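Local coordinates for general stress protein 26 (Bacillus anthracis, PDB 3EC6) that is of unknown function but binds flavin-adenine dinucleotide at a dimer interface and has the fold of the pyridoxamine 5'-phosphate oxidase family of flavin-binding proteins, at residues 32-37 and 96-101; 43-48 and 113-118; 63-68 and 75-80. One frame throughout, in Å; residues are numbered along the deposited sequence.

Contact 1. Residues 32-37 and 96-101; sequences FMMFFH and FWNNSL. With FAD (flavin-adenine dinucleotide), chain B; SO4 (sulfate ion), chain C.
In the flavin-binding split barrel of the pyridoxamine 5'-phosphate oxidase family, strand 27-38 runs beside the isoalloxazine ring, and here the end of helix 90-96 and the loop after it pack against the strand, led by Phe96 of the helix and Phe36 of the strand. Their rings are nearly parallel, with planes 17° apart, but slid so far past each other that each puts its CB, rather than its ring, over the other's face. Phe36 CB sits 3.5 Å from the centroid of the Phe96 ring, and Phe96 CB lies 3.8 Å from that of Phe36, giving a reciprocal pair of CH-pi contacts. Phenylalanine suits both places, since its flat apolar ring can receive a methylene while its own CB serves the partner. Phe96 also meets the ring of Tyr43, with the planes at about 35°.

Beyond this pair, Asn98 turns its amide back on its own loop: ND2 gives a hydrogen bond to Phe96 O, 3.1 Å away and close to the amide plane, while OD1 takes the backbone N of Ser100 in an Asx turn. The same ND2 also meets the edge of the Phe36 ring, 3.4 Å from CZ. Selenomethionine Met34, whose selenium comes from labelling, reaches tip to tip toward Asn98 and lays SE against Ser100 CB.

The same strand grips the flavin by its backbone. Met34 N donates to FAD O4 and, weakly, to N5, and Phe32 O accepts from the ribityl O2'. Met33 sends its selenium over the flavin ring system, 3.6 Å from C10. In the short 3-10 turn 99-101, Ser100 OG donates to O4 of a sulfate, probably from the crystallisation liquor, at 2.6 Å.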
# COMPACT_ATOMS: atom_id res chain seq x y z
N PHE A 32 5.12 4.19 1.25
CA PHE A 32 4.49 5.46 1.60
C PHE A 32 5.16 6.58 0.81
O PHE A 32 6.39 6.62 0.71
CB PHE A 32 4.60 5.73 3.13
CG PHE A 32 3.90 4.68 3.95
CD1 PHE A 32 2.51 4.62 3.95
CD2 PHE A 32 4.63 3.73 4.69
CE1 PHE A 32 1.85 3.64 4.68
CE2 PHE A 32 3.96 2.75 5.45
CZ PHE A 32 2.58 2.73 5.44
N MSE A 33 4.36 7.51 0.31
CA MSE A 33 4.87 8.65 -0.49
C MSE A 33 3.91 9.83 -0.25
O MSE A 33 2.69 9.62 0.01
CB MSE A 33 4.95 8.36 -2.01
CG MSE A 33 5.73 7.09 -2.34
SE MSE A 33 7.61 7.27 -2.02
CE MSE A 33 8.24 7.59 -3.79
N MSE A 34 4.45 11.05 -0.28
CA MSE A 34 3.62 12.26 -0.30
C MSE A 34 3.11 12.51 -1.71
O MSE A 34 3.87 12.47 -2.67
CB MSE A 34 4.45 13.46 0.14
CG MSE A 34 4.94 13.22 1.50
SE MSE A 34 5.91 14.72 2.22
CE MSE A 34 5.24 16.05 1.06
N PHE A 35 1.83 12.82 -1.84
CA PHE A 35 1.25 13.05 -3.16
C PHE A 35 0.87 14.49 -3.41
O PHE A 35 0.12 15.10 -2.61
CB PHE A 35 -0.01 12.15 -3.37
CG PHE A 35 0.33 10.71 -3.58
CD1 PHE A 35 0.43 10.19 -4.87
CD2 PHE A 35 0.59 9.88 -2.46
CE1 PHE A 35 0.78 8.81 -5.06
CE2 PHE A 35 0.97 8.52 -2.67
CZ PHE A 35 1.05 7.99 -3.95
N PHE A 36 1.29 15.01 -4.57
CA PHE A 36 0.81 16.31 -5.08
C PHE A 36 -0.05 16.09 -6.30
O PHE A 36 -0.26 14.96 -6.72
CB PHE A 36 2.04 17.16 -5.48
CG PHE A 36 3.06 17.22 -4.41
CD1 PHE A 36 2.94 18.12 -3.38
CD2 PHE A 36 4.10 16.30 -4.39
CE1 PHE A 36 3.89 18.14 -2.33
CE2 PHE A 36 5.07 16.32 -3.35
CZ PHE A 36 4.95 17.23 -2.33
N HIS A 37 -0.62 17.16 -6.87
CA HIS A 37 -1.50 16.89 -8.01
C HIS A 37 -1.69 18.15 -8.86
O HIS A 37 -1.45 19.29 -8.37
CB HIS A 37 -2.87 16.39 -7.51
CG HIS A 37 -3.72 17.50 -7.04
ND1 HIS A 37 -3.54 18.10 -5.83
CD2 HIS A 37 -4.74 18.16 -7.66
CE1 HIS A 37 -4.40 19.10 -5.70
NE2 HIS A 37 -5.15 19.14 -6.79
N PHE A 96 5.90 22.06 -6.40
CA PHE A 96 5.59 21.08 -5.35
C PHE A 96 6.66 21.06 -4.27
O PHE A 96 6.45 20.43 -3.25
CB PHE A 96 5.40 19.66 -5.95
CG PHE A 96 4.28 19.60 -6.93
CD1 PHE A 96 3.08 20.24 -6.65
CD2 PHE A 96 4.42 18.87 -8.11
CE1 PHE A 96 2.00 20.18 -7.55
CE2 PHE A 96 3.36 18.81 -9.04
CZ PHE A 96 2.18 19.47 -8.77
N TRP A 97 7.81 21.70 -4.52
CA TRP A 97 8.91 21.64 -3.54
C TRP A 97 8.45 22.11 -2.16
O TRP A 97 7.72 23.09 -2.05
CB TRP A 97 10.13 22.45 -3.99
CG TRP A 97 11.14 22.41 -2.88
CD1 TRP A 97 11.37 23.38 -1.93
CD2 TRP A 97 12.03 21.30 -2.56
NE1 TRP A 97 12.34 22.93 -1.05
CE2 TRP A 97 12.77 21.68 -1.42
CE3 TRP A 97 12.29 20.06 -3.15
CZ2 TRP A 97 13.72 20.84 -0.83
CZ3 TRP A 97 13.27 19.22 -2.57
CH2 TRP A 97 13.97 19.64 -1.43
N ASN A 98 8.88 21.43 -1.11
CA ASN A 98 8.61 21.91 0.26
C ASN A 98 9.60 21.23 1.19
O ASN A 98 10.24 20.24 0.77
CB ASN A 98 7.16 21.63 0.68
CG ASN A 98 6.87 20.17 0.82
OD1 ASN A 98 7.06 19.58 1.89
ND2 ASN A 98 6.50 19.53 -0.30
N ASN A 99 9.69 21.68 2.42
CA ASN A 99 10.82 21.22 3.27
C ASN A 99 10.66 19.77 3.77
O ASN A 99 11.64 19.16 4.21
CB ASN A 99 11.10 22.20 4.41
CG ASN A 99 11.71 23.53 3.89
OD1 ASN A 99 12.24 23.59 2.74
ND2 ASN A 99 11.66 24.57 4.71
N SER A 100 9.46 19.18 3.68
CA SER A 100 9.36 17.80 4.09
C SER A 100 10.21 16.92 3.19
O SER A 100 10.71 15.86 3.64
CB SER A 100 7.91 17.31 4.05
OG SER A 100 7.12 18.20 4.85
N LEU A 101 10.40 17.38 1.94
CA LEU A 101 11.20 16.59 0.96
C LEU A 101 12.70 16.55 1.28
O LEU A 101 13.45 15.77 0.68
CB LEU A 101 10.94 17.05 -0.47
CG LEU A 101 9.47 17.04 -0.90
CD1 LEU A 101 9.42 17.68 -2.30
CD2 LEU A 101 9.01 15.58 -0.96
PA FAD B . 14.74 2.55 -2.35
O1A FAD B . 15.19 2.74 -3.79
O2A FAD B . 15.48 3.42 -1.35
O5B FAD B . 15.02 1.03 -1.81
C5B FAD B . 14.46 0.69 -0.56
C4B FAD B . 13.57 -0.50 -0.89
O4B FAD B . 14.42 -1.63 -1.16
C3B FAD B . 12.68 -0.82 0.31
O3B FAD B . 11.35 -0.32 0.10
C2B FAD B . 12.84 -2.33 0.45
O2B FAD B . 11.81 -3.00 -0.26
C1B FAD B . 14.18 -2.65 -0.21
N9A FAD B . 15.28 -2.65 0.78
C8A FAD B . 15.31 -1.95 1.96
N7A FAD B . 16.48 -2.21 2.61
C5A FAD B . 17.20 -3.07 1.85
C6A FAD B . 18.45 -3.64 2.07
N6A FAD B . 18.98 -3.59 3.30
N1A FAD B . 18.94 -4.51 1.12
C2A FAD B . 18.21 -4.80 -0.03
N3A FAD B . 16.96 -4.22 -0.24
C4A FAD B . 16.47 -3.36 0.70
N1 FAD B . 10.31 8.95 -0.22
C2 FAD B . 10.35 9.78 -1.32
O2 FAD B . 11.32 9.63 -2.07
N3 FAD B . 9.34 10.69 -1.57
C4 FAD B . 8.28 10.82 -0.71
O4 FAD B . 7.36 11.65 -0.95
C4X FAD B . 8.25 10.02 0.46
N5 FAD B . 7.19 10.16 1.34
C5X FAD B . 7.17 9.37 2.48
C6 FAD B . 6.09 9.55 3.37
C7 FAD B . 6.07 8.73 4.50
C7M FAD B . 4.92 8.92 5.47
C8 FAD B . 7.07 7.77 4.74
C8M FAD B . 7.05 6.85 5.95
C9 FAD B . 8.11 7.57 3.82
C9A FAD B . 8.17 8.39 2.68
N10 FAD B . 9.20 8.23 1.76
C10 FAD B . 9.25 9.07 0.66
C1' FAD B . 10.22 7.14 1.84
C2' FAD B . 9.88 5.91 0.98
O2' FAD B . 8.64 5.33 1.38
C3' FAD B . 10.97 4.86 1.23
O3' FAD B . 12.22 5.48 0.89
C4' FAD B . 10.75 3.61 0.38
O4' FAD B . 11.61 2.51 0.80
C5' FAD B . 11.02 3.92 -1.10
O5' FAD B . 10.86 2.72 -1.85
P FAD B . 11.96 2.52 -3.01
O1P FAD B . 11.90 1.10 -3.57
O2P FAD B . 11.97 3.64 -4.01
O3P FAD B . 13.21 2.70 -2.03
S SO4 C . 7.44 18.07 8.23
O1 SO4 C . 8.71 17.83 7.53
O2 SO4 C . 7.20 16.95 9.15
O3 SO4 C . 7.51 19.33 8.98
O4 SO4 C . 6.30 18.24 7.32

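Contact 2. Residues 43-48 and 113-118; sequences YVATDR and YVLIKI. With FAD (flavin-adenine dinucleotide), chain B.
Tyr113, across from Asp47 in a non-hydrogen-bonded pair, starts the antiparallel run of strand 113-126 beside strand 41-47, and its ring atom CE1 comes within 3.5 Å of Ala45 CB, a methyl small enough to let the ring close in; Tyr113 OH is hydrogen-bonded to Lys93 O. Val114 forms a hydrogen-bonded pair with Thr46, Val114 N to Thr46 O and Thr46 N to Val114 O both at 3.0 Å. Its CG1 lies over one face of the Arg48 guanidinium, 3.6 Å from CZ, while that charge is answered by Glu88. Leu115 turns CD2 to Ala45. Ile116 exchanges backbone bonds with Val44, the shorter from Ile116 N to Val44 O at 2.7 Å, and its CD1 meets Thr46 CG2. Thr46 has OG1 anti to its backbone N (chi1 -163°), and from there the hydroxyl donates to FAD O2, while Ala45 O accepts from flavin N3. Lys117, extended, runs alongside Tyr43, its methylenes against the ring; one water bridges NZ and Tyr43 OH. Strand 27-38 and strand 77-87 flank the pair, helix 90-96 packs on the face of Tyr43 and Leu115, and helix 51-58 covers that of Thr46, Val114 and Ile116.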
# COMPACT_ATOMS: atom_id res chain seq x y z
N TYR A 43 1.33 13.45 -8.59
CA TYR A 43 2.80 13.52 -8.74
C TYR A 43 3.45 13.18 -7.39
O TYR A 43 2.92 13.56 -6.34
CB TYR A 43 3.27 14.94 -9.09
CG TYR A 43 2.82 15.43 -10.48
CD1 TYR A 43 3.64 15.20 -11.61
CD2 TYR A 43 1.59 16.07 -10.66
CE1 TYR A 43 3.25 15.63 -12.91
CE2 TYR A 43 1.18 16.47 -11.93
CZ TYR A 43 2.00 16.26 -13.04
OH TYR A 43 1.62 16.65 -14.32
N VAL A 44 4.57 12.48 -7.43
CA VAL A 44 5.33 12.19 -6.20
C VAL A 44 6.77 12.64 -6.47
O VAL A 44 7.32 12.38 -7.55
CB VAL A 44 5.33 10.69 -5.91
CG1 VAL A 44 6.26 10.35 -4.75
CG2 VAL A 44 3.89 10.23 -5.59
N ALA A 45 7.36 13.33 -5.51
CA ALA A 45 8.75 13.77 -5.59
C ALA A 45 9.62 12.69 -5.02
O ALA A 45 9.35 12.17 -3.91
CB ALA A 45 8.90 15.09 -4.81
N THR A 46 10.69 12.33 -5.74
CA THR A 46 11.57 11.28 -5.25
C THR A 46 12.98 11.46 -5.82
O THR A 46 13.21 12.35 -6.67
CB THR A 46 10.99 9.84 -5.45
OG1 THR A 46 11.70 8.93 -4.61
CG2 THR A 46 11.07 9.41 -6.91
N ASP A 47 13.88 10.57 -5.40
CA ASP A 47 15.25 10.58 -5.90
C ASP A 47 15.27 9.74 -7.18
O ASP A 47 14.63 8.65 -7.26
CB ASP A 47 16.14 9.94 -4.83
CG ASP A 47 17.57 9.70 -5.31
OD1 ASP A 47 18.40 10.62 -5.24
OD2 ASP A 47 17.86 8.56 -5.76
N ARG A 48 16.01 10.22 -8.18
CA ARG A 48 16.02 9.52 -9.47
C ARG A 48 16.64 8.12 -9.46
O ARG A 48 16.35 7.32 -10.34
CB ARG A 48 16.64 10.35 -10.58
CG ARG A 48 18.10 10.43 -10.51
CD ARG A 48 18.62 10.92 -11.89
NE ARG A 48 18.32 12.33 -12.10
CZ ARG A 48 17.55 12.83 -13.08
NH1 ARG A 48 16.95 12.05 -14.01
NH2 ARG A 48 17.37 14.14 -13.13
N TYR A 113 16.39 15.23 -7.98
CA TYR A 113 14.93 15.38 -7.78
C TYR A 113 14.21 15.15 -9.11
O TYR A 113 14.43 15.84 -10.10
CB TYR A 113 14.71 16.81 -7.26
CG TYR A 113 13.29 17.33 -7.12
CD1 TYR A 113 12.18 16.45 -7.07
CD2 TYR A 113 13.07 18.72 -6.97
CE1 TYR A 113 10.92 16.94 -6.94
CE2 TYR A 113 11.78 19.25 -6.80
CZ TYR A 113 10.72 18.31 -6.79
OH TYR A 113 9.44 18.82 -6.63
N VAL A 114 13.34 14.17 -9.11
CA VAL A 114 12.43 14.00 -10.26
C VAL A 114 11.05 13.81 -9.69
O VAL A 114 10.87 13.54 -8.48
CB VAL A 114 12.79 12.76 -11.13
CG1 VAL A 114 14.18 12.95 -11.74
CG2 VAL A 114 12.74 11.45 -10.30
N LEU A 115 10.07 13.94 -10.56
CA LEU A 115 8.68 13.63 -10.19
C LEU A 115 8.23 12.35 -10.88
O LEU A 115 8.51 12.12 -12.06
CB LEU A 115 7.73 14.77 -10.60
CG LEU A 115 7.90 16.09 -9.84
CD1 LEU A 115 7.14 17.19 -10.60
CD2 LEU A 115 7.43 15.97 -8.40
N ILE A 116 7.50 11.51 -10.13
CA ILE A 116 6.74 10.44 -10.78
C ILE A 116 5.34 11.01 -11.08
O ILE A 116 4.66 11.51 -10.19
CB ILE A 116 6.61 9.28 -9.86
CG1 ILE A 116 7.98 8.71 -9.54
CG2 ILE A 116 5.70 8.25 -10.52
CD1 ILE A 116 7.92 7.58 -8.46
N LYS A 117 4.94 10.98 -12.36
CA LYS A 117 3.68 11.52 -12.83
C LYS A 117 2.75 10.34 -13.02
O LYS A 117 3.07 9.37 -13.69
CB LYS A 117 3.90 12.21 -14.19
CG LYS A 117 2.58 12.60 -14.83
CD LYS A 117 2.86 13.44 -16.07
CE LYS A 117 1.59 13.76 -16.83
NZ LYS A 117 1.90 14.48 -18.10
N ILE A 118 1.57 10.38 -12.42
CA ILE A 118 0.65 9.24 -12.51
C ILE A 118 -0.59 9.72 -13.25
O ILE A 118 -1.35 10.58 -12.75
CB ILE A 118 0.25 8.73 -11.11
CG1 ILE A 118 1.46 8.17 -10.42
CG2 ILE A 118 -0.79 7.58 -11.24
CD1 ILE A 118 1.35 8.14 -8.96
PA FAD B . 14.74 2.55 -2.35
O1A FAD B . 15.19 2.74 -3.79
O2A FAD B . 15.48 3.42 -1.35
O5B FAD B . 15.02 1.03 -1.81
C5B FAD B . 14.46 0.69 -0.56
C4B FAD B . 13.57 -0.50 -0.89
O4B FAD B . 14.42 -1.63 -1.16
C3B FAD B . 12.68 -0.82 0.31
O3B FAD B . 11.35 -0.32 0.10
C2B FAD B . 12.84 -2.33 0.45
O2B FAD B . 11.81 -3.00 -0.26
C1B FAD B . 14.18 -2.65 -0.21
N9A FAD B . 15.28 -2.65 0.78
C8A FAD B . 15.31 -1.95 1.96
N7A FAD B . 16.48 -2.21 2.61
C5A FAD B . 17.20 -3.07 1.85
C6A FAD B . 18.45 -3.64 2.07
N6A FAD B . 18.98 -3.59 3.30
N1A FAD B . 18.94 -4.51 1.12
C2A FAD B . 18.21 -4.80 -0.03
N3A FAD B . 16.96 -4.22 -0.24
C4A FAD B . 16.47 -3.36 0.70
N1 FAD B . 10.31 8.95 -0.22
C2 FAD B . 10.35 9.78 -1.32
O2 FAD B . 11.32 9.63 -2.07
N3 FAD B . 9.34 10.69 -1.57
C4 FAD B . 8.28 10.82 -0.71
O4 FAD B . 7.36 11.65 -0.95
C4X FAD B . 8.25 10.02 0.46
N5 FAD B . 7.19 10.16 1.34
C5X FAD B . 7.17 9.37 2.48
C6 FAD B . 6.09 9.55 3.37
C7 FAD B . 6.07 8.73 4.50
C7M FAD B . 4.92 8.92 5.47
C8 FAD B . 7.07 7.77 4.74
C8M FAD B . 7.05 6.85 5.95
C9 FAD B . 8.11 7.57 3.82
C9A FAD B . 8.17 8.39 2.68
N10 FAD B . 9.20 8.23 1.76
C10 FAD B . 9.25 9.07 0.66
C1' FAD B . 10.22 7.14 1.84
C2' FAD B . 9.88 5.91 0.98
O2' FAD B . 8.64 5.33 1.38
C3' FAD B . 10.97 4.86 1.23
O3' FAD B . 12.22 5.48 0.89
C4' FAD B . 10.75 3.61 0.38
O4' FAD B . 11.61 2.51 0.80
C5' FAD B . 11.02 3.92 -1.10
O5' FAD B . 10.86 2.72 -1.85
P FAD B . 11.96 2.52 -3.01
O1P FAD B . 11.90 1.10 -3.57
O2P FAD B . 11.97 3.64 -4.01
O3P FAD B . 13.21 2.70 -2.03
O HOH W 1 3.20 16.81 -16.59

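Contact 3. Residues 63-68 and 75-80; sequences HVLLGR and EDYIEV. With FAD (flavin-adenine dinucleotide), chain D.
Arg68 lays its guanidinium over a methyl of the flavin, with FAD C7M 3.6 Å above the centre of the plane, while Glu75 OE1 approaches the opposite face. That oxygen is 3.0 Å from Arg68 NH2 but well out of the guanidinium plane, making a salt bridge of charges alone, with no N-H aimed at it. The two side chains cross at about a right angle, and Lys72 holds both through its backbone: its O accepts from Arg68 NH2 and its N donates to Glu75 OE2.

Tyr77 attends the other dimethylbenzene methyl, bringing CE2 to 3.7 Å from FAD C8M. Tyr77 CB rests against Leu66 O. Phe32 of the second subunit makes a cation-pi contact with Arg68 and meets the Tyr77 ring edge-to-face. Gly67 has a positive phi of 126°, where a CB would jam against the preceding carbonyl and come too near Tyr77 CA.

Farther along the strands, Glu79 ties protein to cofactor. OE1 accepts from His63 NE2 at 2.9 Å, in the imidazole plane but on the anti side of the carboxylate and 31° out of its plane, and also from the ribose hydroxyl O2B of the FAD. OE2 accepts from O3B at 2.7 Å. An acid suits this spot because its two oxygens can serve three donors, and Leu65 CD2 packs on the methylene CG, 3.5 Å away. On the reverse face, Val64 with Val80 and Leu66 with Ile78 form hydrogen-bonded pairs whose branched side chains suit an apolar interior. This antiparallel beta hairpin furnishes part of one subunit's share of a flavin site at the dimer interface, as is characteristic of this split-barrel family, here filled by FAD.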
# COMPACT_ATOMS: atom_id res chain seq x y z
N HIS A 63 -0.47 1.70 -8.77
CA HIS A 63 -1.72 1.74 -8.01
C HIS A 63 -1.47 2.68 -6.83
O HIS A 63 -0.39 2.66 -6.24
CB HIS A 63 -2.04 0.33 -7.54
CG HIS A 63 -3.33 0.21 -6.80
ND1 HIS A 63 -3.41 0.48 -5.44
CD2 HIS A 63 -4.58 -0.05 -7.22
CE1 HIS A 63 -4.66 0.32 -5.05
NE2 HIS A 63 -5.40 0.00 -6.10
N VAL A 64 -2.43 3.53 -6.52
CA VAL A 64 -2.34 4.49 -5.39
C VAL A 64 -3.52 4.30 -4.46
O VAL A 64 -4.63 4.19 -4.91
CB VAL A 64 -2.32 5.94 -5.93
CG1 VAL A 64 -2.38 6.95 -4.79
CG2 VAL A 64 -1.09 6.18 -6.78
N LEU A 65 -3.23 4.27 -3.16
CA LEU A 65 -4.23 4.39 -2.09
C LEU A 65 -3.97 5.72 -1.42
O LEU A 65 -2.84 6.03 -1.03
CB LEU A 65 -4.12 3.27 -1.02
CG LEU A 65 -4.33 1.88 -1.54
CD1 LEU A 65 -4.02 0.92 -0.40
CD2 LEU A 65 -5.83 1.75 -1.87
N LEU A 66 -5.01 6.55 -1.32
CA LEU A 66 -4.80 7.92 -0.76
C LEU A 66 -6.04 8.41 -0.04
O LEU A 66 -7.15 8.24 -0.51
CB LEU A 66 -4.46 8.91 -1.90
CG LEU A 66 -4.19 10.38 -1.55
CD1 LEU A 66 -2.87 10.49 -0.78
CD2 LEU A 66 -4.09 11.18 -2.84
N GLY A 67 -5.83 9.01 1.14
CA GLY A 67 -6.92 9.73 1.82
C GLY A 67 -7.18 9.32 3.25
O GLY A 67 -7.84 10.04 4.02
N ARG A 68 -6.72 8.13 3.61
CA ARG A 68 -7.03 7.63 4.94
C ARG A 68 -5.96 8.05 5.96
O ARG A 68 -4.80 8.28 5.59
CB ARG A 68 -7.26 6.09 4.88
CG ARG A 68 -6.23 5.28 5.61
CD ARG A 68 -6.71 3.83 5.80
NE ARG A 68 -6.69 3.50 7.22
CZ ARG A 68 -7.75 3.65 8.00
NH1 ARG A 68 -7.69 3.36 9.30
NH2 ARG A 68 -8.89 4.07 7.48
N GLU A 75 -13.01 6.05 7.38
CA GLU A 75 -12.65 7.26 6.68
C GLU A 75 -12.77 7.01 5.18
O GLU A 75 -12.53 5.90 4.72
CB GLU A 75 -11.18 7.58 6.96
CG GLU A 75 -10.86 7.79 8.45
CD GLU A 75 -9.37 7.60 8.81
OE1 GLU A 75 -8.60 7.03 8.01
OE2 GLU A 75 -8.98 8.04 9.91
N ASP A 76 -13.12 8.03 4.42
CA ASP A 76 -13.19 7.90 2.96
C ASP A 76 -11.81 7.94 2.34
O ASP A 76 -10.89 8.54 2.89
CB ASP A 76 -14.02 9.02 2.36
CG ASP A 76 -15.37 9.16 3.02
OD1 ASP A 76 -16.01 8.12 3.27
OD2 ASP A 76 -15.78 10.31 3.29
N TYR A 77 -11.67 7.31 1.19
CA TYR A 77 -10.41 7.37 0.47
C TYR A 77 -10.59 7.00 -0.97
O TYR A 77 -11.69 6.59 -1.39
CB TYR A 77 -9.35 6.48 1.12
CG TYR A 77 -9.67 5.00 1.13
CD1 TYR A 77 -9.07 4.14 0.22
CD2 TYR A 77 -10.53 4.47 2.11
CE1 TYR A 77 -9.37 2.76 0.24
CE2 TYR A 77 -10.83 3.11 2.16
CZ TYR A 77 -10.20 2.26 1.23
OH TYR A 77 -10.48 0.91 1.27
N ILE A 78 -9.49 7.10 -1.72
CA ILE A 78 -9.56 6.75 -3.15
C ILE A 78 -8.51 5.69 -3.51
O ILE A 78 -7.48 5.53 -2.82
CB ILE A 78 -9.39 7.96 -4.10
CG1 ILE A 78 -8.00 8.60 -3.93
CG2 ILE A 78 -10.54 9.01 -3.93
CD1 ILE A 78 -7.76 9.71 -4.99
N GLU A 79 -8.78 4.99 -4.59
CA GLU A 79 -7.79 4.09 -5.18
C GLU A 79 -7.63 4.56 -6.60
O GLU A 79 -8.62 4.88 -7.27
CB GLU A 79 -8.35 2.68 -5.34
CG GLU A 79 -8.53 1.90 -4.16
CD GLU A 79 -8.86 0.45 -4.60
OE1 GLU A 79 -8.22 -0.09 -5.55
OE2 GLU A 79 -9.77 -0.13 -3.98
N VAL A 80 -6.40 4.64 -7.06
CA VAL A 80 -6.13 5.14 -8.42
C VAL A 80 -5.32 4.08 -9.15
O VAL A 80 -4.35 3.57 -8.61
CB VAL A 80 -5.32 6.45 -8.38
CG1 VAL A 80 -4.98 6.92 -9.78
CG2 VAL A 80 -6.03 7.54 -7.48
PA FAD D . -12.91 -6.91 -3.83
O1A FAD D . -12.83 -8.38 -4.21
O2A FAD D . -14.18 -6.55 -3.07
O5B FAD D . -12.97 -5.94 -5.15
C5B FAD D . -12.84 -4.56 -4.92
C4B FAD D . -11.62 -4.17 -5.73
O4B FAD D . -11.97 -4.22 -7.12
C3B FAD D . -11.18 -2.75 -5.37
O3B FAD D . -10.06 -2.77 -4.49
C2B FAD D . -10.98 -2.11 -6.74
O2B FAD D . -9.62 -2.22 -7.14
C1B FAD D . -11.85 -2.93 -7.70
N9A FAD D . -13.20 -2.33 -7.85
C8A FAD D . -13.85 -1.55 -6.92
N7A FAD D . -15.05 -1.19 -7.42
C5A FAD D . -15.19 -1.73 -8.65
C6A FAD D . -16.24 -1.65 -9.57
N6A FAD D . -17.18 -0.71 -9.40
N1A FAD D . -16.09 -2.31 -10.78
C2A FAD D . -14.93 -3.03 -11.06
N3A FAD D . -13.90 -3.10 -10.13
C4A FAD D . -14.03 -2.46 -8.94
N1 FAD D . -11.44 -6.23 4.07
C2 FAD D . -11.29 -7.53 4.51
O2 FAD D . -11.84 -8.39 3.82
N3 FAD D . -10.54 -7.83 5.63
C4 FAD D . -9.95 -6.82 6.36
O4 FAD D . -9.26 -7.11 7.39
C4X FAD D . -10.15 -5.48 5.97
N5 FAD D . -9.57 -4.47 6.72
C5X FAD D . -9.77 -3.16 6.32
C6 FAD D . -9.19 -2.15 7.12
C7 FAD D . -9.37 -0.83 6.69
C7M FAD D . -8.76 0.26 7.54
C8 FAD D . -10.10 -0.52 5.53
C8M FAD D . -10.29 0.90 5.03
C9 FAD D . -10.63 -1.54 4.72
C9A FAD D . -10.47 -2.88 5.13
N10 FAD D . -11.01 -3.90 4.36
C10 FAD D . -10.86 -5.22 4.81
C1' FAD D . -11.66 -3.70 3.03
C2' FAD D . -10.72 -3.92 1.84
O2' FAD D . -9.60 -3.02 1.90
C3' FAD D . -11.50 -3.60 0.57
O3' FAD D . -12.65 -4.46 0.56
C4' FAD D . -10.66 -3.83 -0.68
O4' FAD D . -11.29 -3.27 -1.88
C5' FAD D . -10.43 -5.33 -0.90
O5' FAD D . -9.70 -5.52 -2.10
P FAD D . -10.19 -6.76 -3.00
O1P FAD D . -9.55 -6.72 -4.39
O2P FAD D . -10.11 -8.07 -2.26
O3P FAD D . -11.71 -6.28 -3.05

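Contacts 1 and 2 lie side by side, their centres 9 Å apart, and serve one flavin: strands 27-38 and 41-47 are sheet neighbours, joined where Phe36 N comes within 2.8 Å of Tyr43 O in a probable hydrogen bond. Contact 3, about 16 Å from contact 1 and 19 Å from contact 2 between centres, is nested within the chain loops that both close, yet it faces the other FAD of the dimer. Each cofactor thus takes residues 32-34 and 45-46 from one subunit and Arg68, Tyr77 and Glu79 from its partner. Within the chain, Phe35 joins contacts 1 and 3, its CE1 3.7 Å from Val64 CG2, and Ile118 CD1 reaches the same methyl from contact 2.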